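6-phosphogluconate dehydrogenase (Pseudomonas syringae, PDB 5U5G) probably acts as an NADP-dependent reductase in a late stage of fosfomycin biosynthesis, binding NADP+ and (2-oxopropyl)phosphonic acid. Local coordinates at residues A[6-11]-A[53-58]; A[75-78]-A[83-86]; A[102-107]-A[118-123]. One frame throughout, in Å; residues are numbered along the deposited sequence.

Contact 1. Residues A[6-11]-A[53-58]; sequences GFIGLG and VALTRA. With NAP (NADP nicotinamide-adenine-dinucleotide phosphate), chain E.
On the helical turn that presents L55 to G6 and I8, the carbonyl oxygen of V53 accepts the backbone N-H of R57, with V53 O to R57 N at 3.0 Å. The hydroxyl of T56 turns back to the same place: T56 OG1 also lies 3.0 Å from V53 O, with I52 O as its other partner, and both oxygens belong to its own helix. That leaves the meeting with the strand to carbon. L55 carries it, its CG swung anti to the backbone N (chi1 -169°) so that the two methyls reach the strand from the helix side, one at G6 and one at I8. L55 CD1 sits 3.8 Å from G6 CA, where there is no side chain to hold the helix off, while L55 CD2 presses on I8 CG1 at 3.4 Å, tighter than ordinary van der Waals contact. I8 brings its CD1 alongside the same methyl. The strand and helix segments run nearly antiparallel, their axes 153° apart and 8.9 Å at closest approach.

Past I8 the strand turns into the glycine-rich loop of the Rossmann fold; G9 and G11 fit the first two glycines of a GxGxxG motif. G11, at the N-cap of helix 12-23, brings its CA within 3.2 Å of O5B of the NADP, and L10 N lies 3.3 Å from the ribose oxygen O3B. N32 OD1 bonds both L10 N and the cofactor. F7 points the other way, packing on I17, C18 and L21 of helix 12-23. Strand 5-8 runs between strands 28-31 and 61-64 with helix 12-23 packed on the F7 face, while helix 52-58 rests L55 on G6, I8, H29 and A49, and L83 of helix 83-86 closes in on I8.

Contact 2. Residues A[75-78]-A[83-86]; sequences FYHA and LLAC. With NAP (NADP nicotinamide-adenine-dinucleotide phosphate), chain E.
L83 starts against F75 and finishes on Y76. Its CB lies 3.5 Å from F75 O and a little farther from Y76 CA; CG, anti to the carbonyl carbon (chi1 -82°), stays close to the same oxygen. CD1 then runs out obliquely along the tyrosine ring, 3.6 Å from Y76 CE1. The other methyl, CD2, leaves in the direction of I8 on strand 5-8. Two backbone bonds fix this start: L83 N donates to F75 O over 2.7 Å, and L84 N to Y76 O over 3.2 Å, both fairly straight at 161°. Y76 O also accepts a hydrogen bond from a water 2.8 Å away, which bridges to A78 O and accepts A85 N, stitching the helix end to the next short helix. L84 lies beside H77 and points the same way, its CD1 3.4 Å from H77 CE1. F75 turns its ring out of this contact to the cofactor, CE2 3.5 Å from N3A of the NADP adenine. The hydroxyl of Y76 bonds D95. Around them, L83 rests on L62 and V64 of strand 61-64 and I52 of helix 52-58, while L84 meets A110 and F111 of helix 101-113.

Contact 3. Residues A[102-107]-A[118-123]; sequences ETAEGL and YIECPV
L107 sets its CB over the face of the Y118 ring, 3.8 Å from the centroid and only 2° off the ring normal, a CH-pi contact, and its CD1 reaches the hydroxyl end of the ring, 3.7 Å from Y118 OH. One turn back, A104 faces two strand residues at once. Its carbonyl oxygen comes obliquely to the ring, 3.9 Å from Y118 CE2, and its CB touches the carboxylate of E120, 3.6 Å from OE1. E120 gets that far because its chain is extended, with CG anti to the backbone N (chi1 167°). These residues join the helix and second strand of a beta-alpha-beta crossover, strand 92-95, helix 101-113, strand 117-124, within the Rossmann domain; helix and strand segments run nearly antiparallel, 157° apart. Farther out, Y118 OH bonds D95 OD2 at the end of the unit's first strand, and H108 meets the tyrosine ring edge-to-face. The buried E120 carboxylate is well supplied with donors: OE1 takes G167 N and H108 NE2, OE2 takes Q170 N. Farther along the same strand, V123 belongs to the NADP pocket, and its carbonyl oxygen holds NZ of K173, a residue of the phosphonate site.

Following the chain from the N terminus, contact 1 closes first, bringing helix 52-58 back onto strand 5-8 across 41 intervening residues. Contact 2 is a short closure of four residues between helix 69-77 and helix 83-86, and contact 3 closes over ten more, the end of helix 101-113 and the turn into strand 117-124. The three come strictly in series; none nests in or crosses another. Contacts 1 and 2 meet where I8 CG2 lies 3.6 Å from F75 CE2 and C86 packs on V53 and T56, and both border the NADP. Contacts 2 and 3 meet through Y76 and L107, and share D95. Contacts 1 and 3 do not touch but share the central sheet.

Contact 1. Residues A[6-11]-A[53-58]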
loop_
_atom_site.group_PDB
_atom_site.type_symbol
_atom_site.label_atom_id
_atom_site.label_comp_id
_atom_site.label_asym_id
_atom_site.label_seq_id
_atom_site.Cartn_x
_atom_site.Cartn_y
_atom_site.Cartn_z
ATOM N N GLY A 6 -30.195 -14.147 9.774
ATOM C CA GLY A 6 -30.251 -13.058 10.723
ATOM C C GLY A 6 -29.008 -12.186 10.656
ATOM O O GLY A 6 -27.966 -12.602 10.152
ATOM N N PHE A 7 -29.125 -10.962 11.180
ATOM C CA PHE A 7 -28.000 -10.027 11.172
ATOM C C PHE A 7 -28.097 -9.100 12.375
ATOM O O PHE A 7 -29.108 -8.417 12.549
ATOM C CB PHE A 7 -27.970 -9.220 9.869
ATOM C CG PHE A 7 -26.607 -8.715 9.507
ATOM C CD1 PHE A 7 -26.025 -7.671 10.221
ATOM C CD2 PHE A 7 -25.906 -9.275 8.448
ATOM C CE1 PHE A 7 -24.779 -7.210 9.894
ATOM C CE2 PHE A 7 -24.659 -8.813 8.106
ATOM C CZ PHE A 7 -24.083 -7.783 8.830
ATOM N N ILE A 8 -27.044 -9.075 13.194
ATOM C CA ILE A 8 -26.965 -8.248 14.395
ATOM C C ILE A 8 -25.845 -7.233 14.208
ATOM O O ILE A 8 -24.699 -7.611 13.947
ATOM C CB ILE A 8 -26.685 -9.096 15.651
ATOM C CG1 ILE A 8 -27.762 -10.147 15.870
ATOM C CG2 ILE A 8 -26.493 -8.209 16.868
ATOM C CD1 ILE A 8 -27.253 -11.386 16.658
ATOM N N GLY A 9 -26.162 -5.954 14.370
ATOM C CA GLY A 9 -25.141 -4.935 14.260
ATOM C C GLY A 9 -25.308 -4.169 12.971
ATOM O O GLY A 9 -24.844 -4.591 11.911
ATOM N N LEU A 10 -26.006 -3.046 13.049
ATOM C CA LEU A 10 -26.315 -2.286 11.855
ATOM C C LEU A 10 -25.517 -0.996 11.885
ATOM O O LEU A 10 -26.069 0.095 11.728
ATOM C CB LEU A 10 -27.820 -2.031 11.768
ATOM C CG LEU A 10 -28.661 -3.320 11.733
ATOM C CD1 LEU A 10 -30.166 -3.027 11.715
ATOM C CD2 LEU A 10 -28.281 -4.236 10.561
ATOM N N GLY A 11 -24.223 -1.114 12.129
ATOM C CA GLY A 11 -23.325 0.007 11.985
ATOM C C GLY A 11 -22.993 0.210 10.524
ATOM O O GLY A 11 -23.676 -0.287 9.625
ATOM N N VAL A 53 -34.054 -13.338 20.864
ATOM C CA VAL A 53 -35.033 -14.420 20.865
ATOM C C VAL A 53 -35.799 -14.438 19.551
ATOM O O VAL A 53 -35.899 -15.475 18.881
ATOM C CB VAL A 53 -35.988 -14.278 22.065
ATOM C CG1 VAL A 53 -37.161 -15.249 21.932
ATOM C CG2 VAL A 53 -35.239 -14.500 23.366
ATOM N N ALA A 54 -36.364 -13.289 19.169
ATOM C CA ALA A 54 -37.122 -13.216 17.929
ATOM C C ALA A 54 -36.244 -13.549 16.734
ATOM O O ALA A 54 -36.689 -14.210 15.788
ATOM C CB ALA A 54 -37.737 -11.823 17.766
ATOM N N LEU A 55 -34.996 -13.085 16.750
ATOM C CA LEU A 55 -34.130 -13.332 15.607
ATOM C C LEU A 55 -33.827 -14.818 15.472
ATOM O O LEU A 55 -33.970 -15.391 14.387
ATOM C CB LEU A 55 -32.849 -12.513 15.740
ATOM C CG LEU A 55 -31.918 -12.434 14.536
ATOM C CD1 LEU A 55 -32.591 -11.735 13.372
ATOM C CD2 LEU A 55 -30.690 -11.672 14.953
ATOM N N THR A 56 -33.433 -15.467 16.574
ATOM C CA THR A 56 -33.078 -16.882 16.517
ATOM C C THR A 56 -34.278 -17.775 16.210
ATOM O O THR A 56 -34.094 -18.885 15.697
ATOM C CB THR A 56 -32.430 -17.327 17.837
ATOM O OG1 THR A 56 -33.276 -16.971 18.940
ATOM C CG2 THR A 56 -31.041 -16.680 18.022
ATOM N N ARG A 57 -35.501 -17.329 16.513
ATOM C CA ARG A 57 -36.668 -18.115 16.116
ATOM C C ARG A 57 -36.740 -18.228 14.606
ATOM O O ARG A 57 -37.047 -19.297 14.064
ATOM C CB ARG A 57 -37.954 -17.483 16.657
ATOM C CG ARG A 57 -39.229 -18.284 16.343
ATOM C CD ARG A 57 -40.488 -17.513 16.764
ATOM N NE ARG A 57 -41.733 -18.162 16.347
ATOM C CZ ARG A 57 -42.923 -17.561 16.324
ATOM N NH1 ARG A 57 -43.042 -16.287 16.681
ATOM N NH2 ARG A 57 -44.000 -18.233 15.931
ATOM N N ALA A 58 -36.436 -17.131 13.908
ATOM C CA ALA A 58 -36.592 -17.087 12.461
ATOM C C ALA A 58 -35.395 -17.663 11.718
ATOM O O ALA A 58 -35.553 -18.174 10.601
ATOM C CB ALA A 58 -36.816 -15.642 12.006
HETATM P PA NAP E . -19.946 1.244 13.893
HETATM O O1A NAP E . -19.392 2.046 15.012
HETATM O O2A NAP E . -20.368 1.901 12.602
HETATM O O5B NAP E . -21.219 0.327 14.437
HETATM C C5B NAP E . -20.788 -0.341 15.598
HETATM C C4B NAP E . -21.846 -1.425 15.898
HETATM O O4B NAP E . -21.584 -2.077 17.141
HETATM C C3B NAP E . -23.270 -0.764 15.949
HETATM O O3B NAP E . -24.211 -1.679 15.478
HETATM C C2B NAP E . -23.457 -0.615 17.472
HETATM O O2B NAP E . -24.731 -0.644 17.899
HETATM C C1B NAP E . -22.761 -1.961 17.919
HETATM N N9A NAP E . -22.426 -1.864 19.326
HETATM C C8A NAP E . -21.325 -1.233 19.939
HETATM N N7A NAP E . -21.355 -1.314 21.298
HETATM C C5A NAP E . -22.538 -2.021 21.558
HETATM C C6A NAP E . -23.151 -2.432 22.755
HETATM N N6A NAP E . -22.578 -2.154 23.972
HETATM N N1A NAP E . -24.325 -3.112 22.751
HETATM C C2A NAP E . -24.860 -3.368 21.517
HETATM N N3A NAP E . -24.397 -3.052 20.299
HETATM C C4A NAP E . -23.214 -2.366 20.345
HETATM O O3 NAP E . -18.660 0.250 13.659
HETATM P PN NAP E . -18.495 -0.294 12.163
HETATM O O1N NAP E . -19.738 -0.868 11.604
HETATM O O2N NAP E . -17.504 0.500 11.342
HETATM O O5D NAP E . -17.518 -1.713 12.441
HETATM C C5D NAP E . -18.254 -2.758 12.899
HETATM C C4D NAP E . -17.334 -3.966 12.900
HETATM O O4D NAP E . -16.832 -4.203 11.559
HETATM C C3D NAP E . -16.071 -3.659 13.809
HETATM O O3D NAP E . -15.706 -4.836 14.473
HETATM C C2D NAP E . -15.016 -3.253 12.803
HETATM O O2D NAP E . -13.708 -3.561 13.210
HETATM C C1D NAP E . -15.411 -4.181 11.609
HETATM N N1N NAP E . -14.940 -3.649 10.346
HETATM C C2N NAP E . -15.289 -2.345 9.904
HETATM C C3N NAP E . -14.874 -1.933 8.655
HETATM C C7N NAP E . -15.242 -0.607 8.152
HETATM O O7N NAP E . -14.931 -0.213 7.026
HETATM N N7N NAP E . -16.014 0.234 8.933
HETATM C C4N NAP E . -14.094 -2.836 7.736
HETATM C C5N NAP E . -13.778 -4.145 8.307
HETATM C C6N NAP E . -14.170 -4.494 9.532
HETATM P P2B NAP E . -25.604 0.984 17.857
HETATM O O1X NAP E . -25.837 1.073 16.381
HETATM O O2X NAP E . -26.830 0.715 18.735
HETATM O O3X NAP E . -24.523 1.860 18.442
#

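Contact 2. Residues A[75-78]-A[83-86]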
loop_
_atom_site.group_PDB
_atom_site.type_symbol
_atom_site.label_atom_id
_atom_site.label_comp_id
_atom_site.label_asym_id
_atom_site.label_seq_id
_atom_site.Cartn_x
_atom_site.Cartn_y
_atom_site.Cartn_z
ATOM N N PHE A 75 -24.177 -9.356 23.603
ATOM C CA PHE A 75 -24.930 -10.149 22.629
ATOM C C PHE A 75 -24.731 -11.645 22.839
ATOM O O PHE A 75 -25.682 -12.422 22.690
ATOM C CB PHE A 75 -24.565 -9.746 21.194
ATOM C CG PHE A 75 -25.307 -8.523 20.714
ATOM C CD1 PHE A 75 -26.674 -8.398 20.936
ATOM C CD2 PHE A 75 -24.639 -7.490 20.087
ATOM C CE1 PHE A 75 -27.363 -7.262 20.517
ATOM C CE2 PHE A 75 -25.316 -6.345 19.657
ATOM C CZ PHE A 75 -26.682 -6.237 19.874
ATOM N N TYR A 76 -23.516 -12.072 23.185
ATOM C CA TYR A 76 -23.278 -13.504 23.349
ATOM C C TYR A 76 -23.625 -14.021 24.746
ATOM O O TYR A 76 -24.139 -15.139 24.869
ATOM C CB TYR A 76 -21.820 -13.851 23.030
ATOM C CG TYR A 76 -21.477 -13.759 21.560
ATOM C CD1 TYR A 76 -21.832 -14.765 20.679
ATOM C CD2 TYR A 76 -20.812 -12.651 21.056
ATOM C CE1 TYR A 76 -21.512 -14.674 19.324
ATOM C CE2 TYR A 76 -20.487 -12.551 19.721
ATOM C CZ TYR A 76 -20.840 -13.561 18.855
ATOM O OH TYR A 76 -20.518 -13.435 17.523
ATOM N N HIS A 77 -23.367 -13.255 25.811
ATOM C CA HIS A 77 -23.403 -13.847 27.143
ATOM C C HIS A 77 -24.518 -13.358 28.052
ATOM O O HIS A 77 -24.647 -13.892 29.157
ATOM C CB HIS A 77 -22.058 -13.645 27.854
ATOM C CG HIS A 77 -20.921 -14.325 27.164
ATOM N ND1 HIS A 77 -20.692 -15.678 27.269
ATOM C CD2 HIS A 77 -19.968 -13.845 26.330
ATOM C CE1 HIS A 77 -19.638 -16.003 26.540
ATOM N NE2 HIS A 77 -19.179 -14.908 25.962
ATOM N N ALA A 78 -25.313 -12.375 27.651
ATOM C CA ALA A 78 -26.439 -11.982 28.484
ATOM C C ALA A 78 -27.254 -13.216 28.845
ATOM O O ALA A 78 -27.599 -14.017 27.953
ATOM C CB ALA A 78 -27.318 -10.961 27.766
ATOM N N LEU A 83 -27.157 -14.695 22.777
ATOM C CA LEU A 83 -27.051 -15.672 21.695
ATOM C C LEU A 83 -26.842 -17.085 22.230
ATOM O O LEU A 83 -27.552 -18.017 21.834
ATOM C CB LEU A 83 -25.918 -15.284 20.738
ATOM C CG LEU A 83 -26.249 -14.230 19.674
ATOM C CD1 LEU A 83 -25.021 -13.834 18.873
ATOM C CD2 LEU A 83 -27.327 -14.743 18.750
ATOM N N LEU A 84 -25.868 -17.267 23.131
ATOM C CA LEU A 84 -25.566 -18.614 23.617
ATOM C C LEU A 84 -26.780 -19.254 24.276
ATOM O O LEU A 84 -26.949 -20.474 24.212
ATOM C CB LEU A 84 -24.375 -18.583 24.584
ATOM C CG LEU A 84 -23.015 -18.266 23.945
ATOM C CD1 LEU A 84 -22.030 -17.751 24.971
ATOM C CD2 LEU A 84 -22.420 -19.471 23.219
ATOM N N ALA A 85 -27.652 -18.447 24.882
ATOM C CA ALA A 85 -28.860 -18.973 25.505
ATOM C C ALA A 85 -29.942 -19.342 24.493
ATOM O O ALA A 85 -30.811 -20.158 24.811
ATOM C CB ALA A 85 -29.407 -17.952 26.508
ATOM N N CYS A 86 -29.910 -18.776 23.286
ATOM C CA CYS A 86 -30.984 -18.954 22.315
ATOM C C CYS A 86 -30.629 -19.860 21.147
ATOM O O CYS A 86 -31.515 -20.191 20.350
ATOM C CB CYS A 86 -31.427 -17.594 21.752
ATOM S SG CYS A 86 -31.984 -16.420 22.978
HETATM P PA NAP E . -19.946 1.244 13.893
HETATM O O1A NAP E . -19.392 2.046 15.012
HETATM O O2A NAP E . -20.368 1.901 12.602
HETATM O O5B NAP E . -21.219 0.327 14.437
HETATM C C5B NAP E . -20.788 -0.341 15.598
HETATM C C4B NAP E . -21.846 -1.425 15.898
HETATM O O4B NAP E . -21.584 -2.077 17.141
HETATM C C3B NAP E . -23.270 -0.764 15.949
HETATM O O3B NAP E . -24.211 -1.679 15.478
HETATM C C2B NAP E . -23.457 -0.615 17.472
HETATM O O2B NAP E . -24.731 -0.644 17.899
HETATM C C1B NAP E . -22.761 -1.961 17.919
HETATM N N9A NAP E . -22.426 -1.864 19.326
HETATM C C8A NAP E . -21.325 -1.233 19.939
HETATM N N7A NAP E . -21.355 -1.314 21.298
HETATM C C5A NAP E . -22.538 -2.021 21.558
HETATM C C6A NAP E . -23.151 -2.432 22.755
HETATM N N6A NAP E . -22.578 -2.154 23.972
HETATM N N1A NAP E . -24.325 -3.112 22.751
HETATM C C2A NAP E . -24.860 -3.368 21.517
HETATM N N3A NAP E . -24.397 -3.052 20.299
HETATM C C4A NAP E . -23.214 -2.366 20.345
HETATM O O3 NAP E . -18.660 0.250 13.659
HETATM P PN NAP E . -18.495 -0.294 12.163
HETATM O O1N NAP E . -19.738 -0.868 11.604
HETATM O O2N NAP E . -17.504 0.500 11.342
HETATM O O5D NAP E . -17.518 -1.713 12.441
HETATM C C5D NAP E . -18.254 -2.758 12.899
HETATM C C4D NAP E . -17.334 -3.966 12.900
HETATM O O4D NAP E . -16.832 -4.203 11.559
HETATM C C3D NAP E . -16.071 -3.659 13.809
HETATM O O3D NAP E . -15.706 -4.836 14.473
HETATM C C2D NAP E . -15.016 -3.253 12.803
HETATM O O2D NAP E . -13.708 -3.561 13.210
HETATM C C1D NAP E . -15.411 -4.181 11.609
HETATM N N1N NAP E . -14.940 -3.649 10.346
HETATM C C2N NAP E . -15.289 -2.345 9.904
HETATM C C3N NAP E . -14.874 -1.933 8.655
HETATM C C7N NAP E . -15.242 -0.607 8.152
HETATM O O7N NAP E . -14.931 -0.213 7.026
HETATM N N7N NAP E . -16.014 0.234 8.933
HETATM C C4N NAP E . -14.094 -2.836 7.736
HETATM C C5N NAP E . -13.778 -4.145 8.307
HETATM C C6N NAP E . -14.170 -4.494 9.532
HETATM P P2B NAP E . -25.604 0.984 17.857
HETATM O O1X NAP E . -25.837 1.073 16.381
HETATM O O2X NAP E . -26.830 0.715 18.735
HETATM O O3X NAP E . -24.523 1.860 18.442
HETATM O O HOH W 1 -26.301 -15.927 26.449
#

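Contact 3. Residues A[102-107]-A[118-123]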
loop_
_atom_site.group_PDB
_atom_site.type_symbol
_atom_site.label_atom_id
_atom_site.label_comp_id
_atom_site.label_asym_id
_atom_site.label_seq_id
_atom_site.Cartn_x
_atom_site.Cartn_y
_atom_site.Cartn_z
ATOM N N GLU A 102 -8.215 -14.334 21.525
ATOM C CA GLU A 102 -8.634 -15.158 22.658
ATOM C C GLU A 102 -10.148 -15.084 22.893
ATOM O O GLU A 102 -10.757 -16.087 23.287
ATOM C CB GLU A 102 -7.853 -14.766 23.931
ATOM C CG GLU A 102 -8.063 -13.325 24.433
ATOM C CD GLU A 102 -7.046 -12.312 23.859
ATOM O OE1 GLU A 102 -6.361 -12.632 22.847
ATOM O OE2 GLU A 102 -6.936 -11.195 24.437
ATOM N N THR A 103 -10.779 -13.930 22.641
ATOM C CA THR A 103 -12.244 -13.878 22.690
ATOM C C THR A 103 -12.849 -14.812 21.646
ATOM O O THR A 103 -13.785 -15.573 21.939
ATOM C CB THR A 103 -12.751 -12.448 22.471
ATOM O OG1 THR A 103 -12.070 -11.552 23.355
ATOM C CG2 THR A 103 -14.280 -12.352 22.720
ATOM N N ALA A 104 -12.326 -14.764 20.415
ATOM C CA ALA A 104 -12.818 -15.655 19.367
ATOM C C ALA A 104 -12.613 -17.119 19.744
ATOM O O ALA A 104 -13.499 -17.953 19.531
ATOM C CB ALA A 104 -12.121 -15.347 18.047
ATOM N N GLU A 105 -11.445 -17.453 20.294
ATOM C CA GLU A 105 -11.194 -18.824 20.728
ATOM C C GLU A 105 -12.207 -19.262 21.778
ATOM O O GLU A 105 -12.756 -20.367 21.700
ATOM C CB GLU A 105 -9.773 -18.944 21.266
ATOM C CG GLU A 105 -8.733 -18.996 20.160
ATOM C CD GLU A 105 -7.326 -18.720 20.653
ATOM O OE1 GLU A 105 -7.157 -18.461 21.864
ATOM O OE2 GLU A 105 -6.392 -18.745 19.819
ATOM N N GLY A 106 -12.480 -18.398 22.764
ATOM C CA GLY A 106 -13.457 -18.743 23.787
ATOM C C GLY A 106 -14.846 -18.946 23.216
ATOM O O GLY A 106 -15.594 -19.817 23.667
ATOM N N LEU A 107 -15.210 -18.149 22.209
ATOM C CA LEU A 107 -16.525 -18.297 21.589
ATOM C C LEU A 107 -16.606 -19.577 20.761
ATOM O O LEU A 107 -17.632 -20.262 20.784
ATOM C CB LEU A 107 -16.840 -17.071 20.735
ATOM C CG LEU A 107 -17.151 -15.800 21.525
ATOM C CD1 LEU A 107 -17.236 -14.596 20.608
ATOM C CD2 LEU A 107 -18.450 -15.961 22.343
ATOM N N TYR A 118 -19.491 -21.556 15.867
ATOM C CA TYR A 118 -18.987 -20.205 15.655
ATOM C C TYR A 118 -18.116 -20.201 14.402
ATOM O O TYR A 118 -17.221 -21.043 14.267
ATOM C CB TYR A 118 -18.186 -19.751 16.879
ATOM C CG TYR A 118 -17.744 -18.293 16.890
ATOM C CD1 TYR A 118 -18.666 -17.268 17.093
ATOM C CD2 TYR A 118 -16.397 -17.949 16.751
ATOM C CE1 TYR A 118 -18.267 -15.936 17.132
ATOM C CE2 TYR A 118 -15.983 -16.622 16.782
ATOM C CZ TYR A 118 -16.926 -15.621 16.971
ATOM O OH TYR A 118 -16.521 -14.305 17.005
ATOM N N ILE A 119 -18.398 -19.288 13.474
ATOM C CA ILE A 119 -17.522 -19.029 12.333
ATOM C C ILE A 119 -16.915 -17.645 12.529
ATOM O O ILE A 119 -17.630 -16.633 12.545
ATOM C CB ILE A 119 -18.258 -19.136 10.993
ATOM C CG1 ILE A 119 -18.733 -20.578 10.744
ATOM C CG2 ILE A 119 -17.353 -18.687 9.845
ATOM C CD1 ILE A 119 -17.607 -21.609 10.650
ATOM N N GLU A 120 -15.601 -17.617 12.712
ATOM C CA GLU A 120 -14.825 -16.403 12.933
ATOM C C GLU A 120 -14.459 -15.833 11.563
ATOM O O GLU A 120 -13.654 -16.423 10.844
ATOM C CB GLU A 120 -13.603 -16.766 13.779
ATOM C CG GLU A 120 -12.474 -15.767 13.904
ATOM C CD GLU A 120 -11.233 -16.391 14.567
ATOM O OE1 GLU A 120 -11.353 -17.453 15.224
ATOM O OE2 GLU A 120 -10.132 -15.832 14.414
ATOM N N CYS A 121 -15.074 -14.707 11.176
ATOM C CA CYS A 121 -15.019 -14.236 9.785
ATOM C C CYS A 121 -14.770 -12.728 9.698
ATOM O O CYS A 121 -15.602 -11.973 9.175
ATOM C CB CYS A 121 -16.313 -14.618 9.059
ATOM S SG CYS A 121 -16.281 -14.440 7.252
ATOM N N PRO A 122 -13.617 -12.243 10.178
ATOM C CA PRO A 122 -13.298 -10.823 9.976
ATOM C C PRO A 122 -13.154 -10.531 8.487
ATOM O O PRO A 122 -12.851 -11.422 7.689
ATOM C CB PRO A 122 -11.976 -10.630 10.731
ATOM C CG PRO A 122 -11.360 -12.020 10.813
ATOM C CD PRO A 122 -12.550 -12.955 10.920
ATOM N N VAL A 123 -13.419 -9.277 8.107
ATOM C CA VAL A 123 -13.469 -8.896 6.699
ATOM C C VAL A 123 -12.643 -7.639 6.459
ATOM O O VAL A 123 -12.295 -6.906 7.385
ATOM C CB VAL A 123 -14.916 -8.675 6.215
ATOM C CG1 VAL A 123 -15.718 -9.977 6.296
ATOM C CG2 VAL A 123 -15.581 -7.565 7.028
#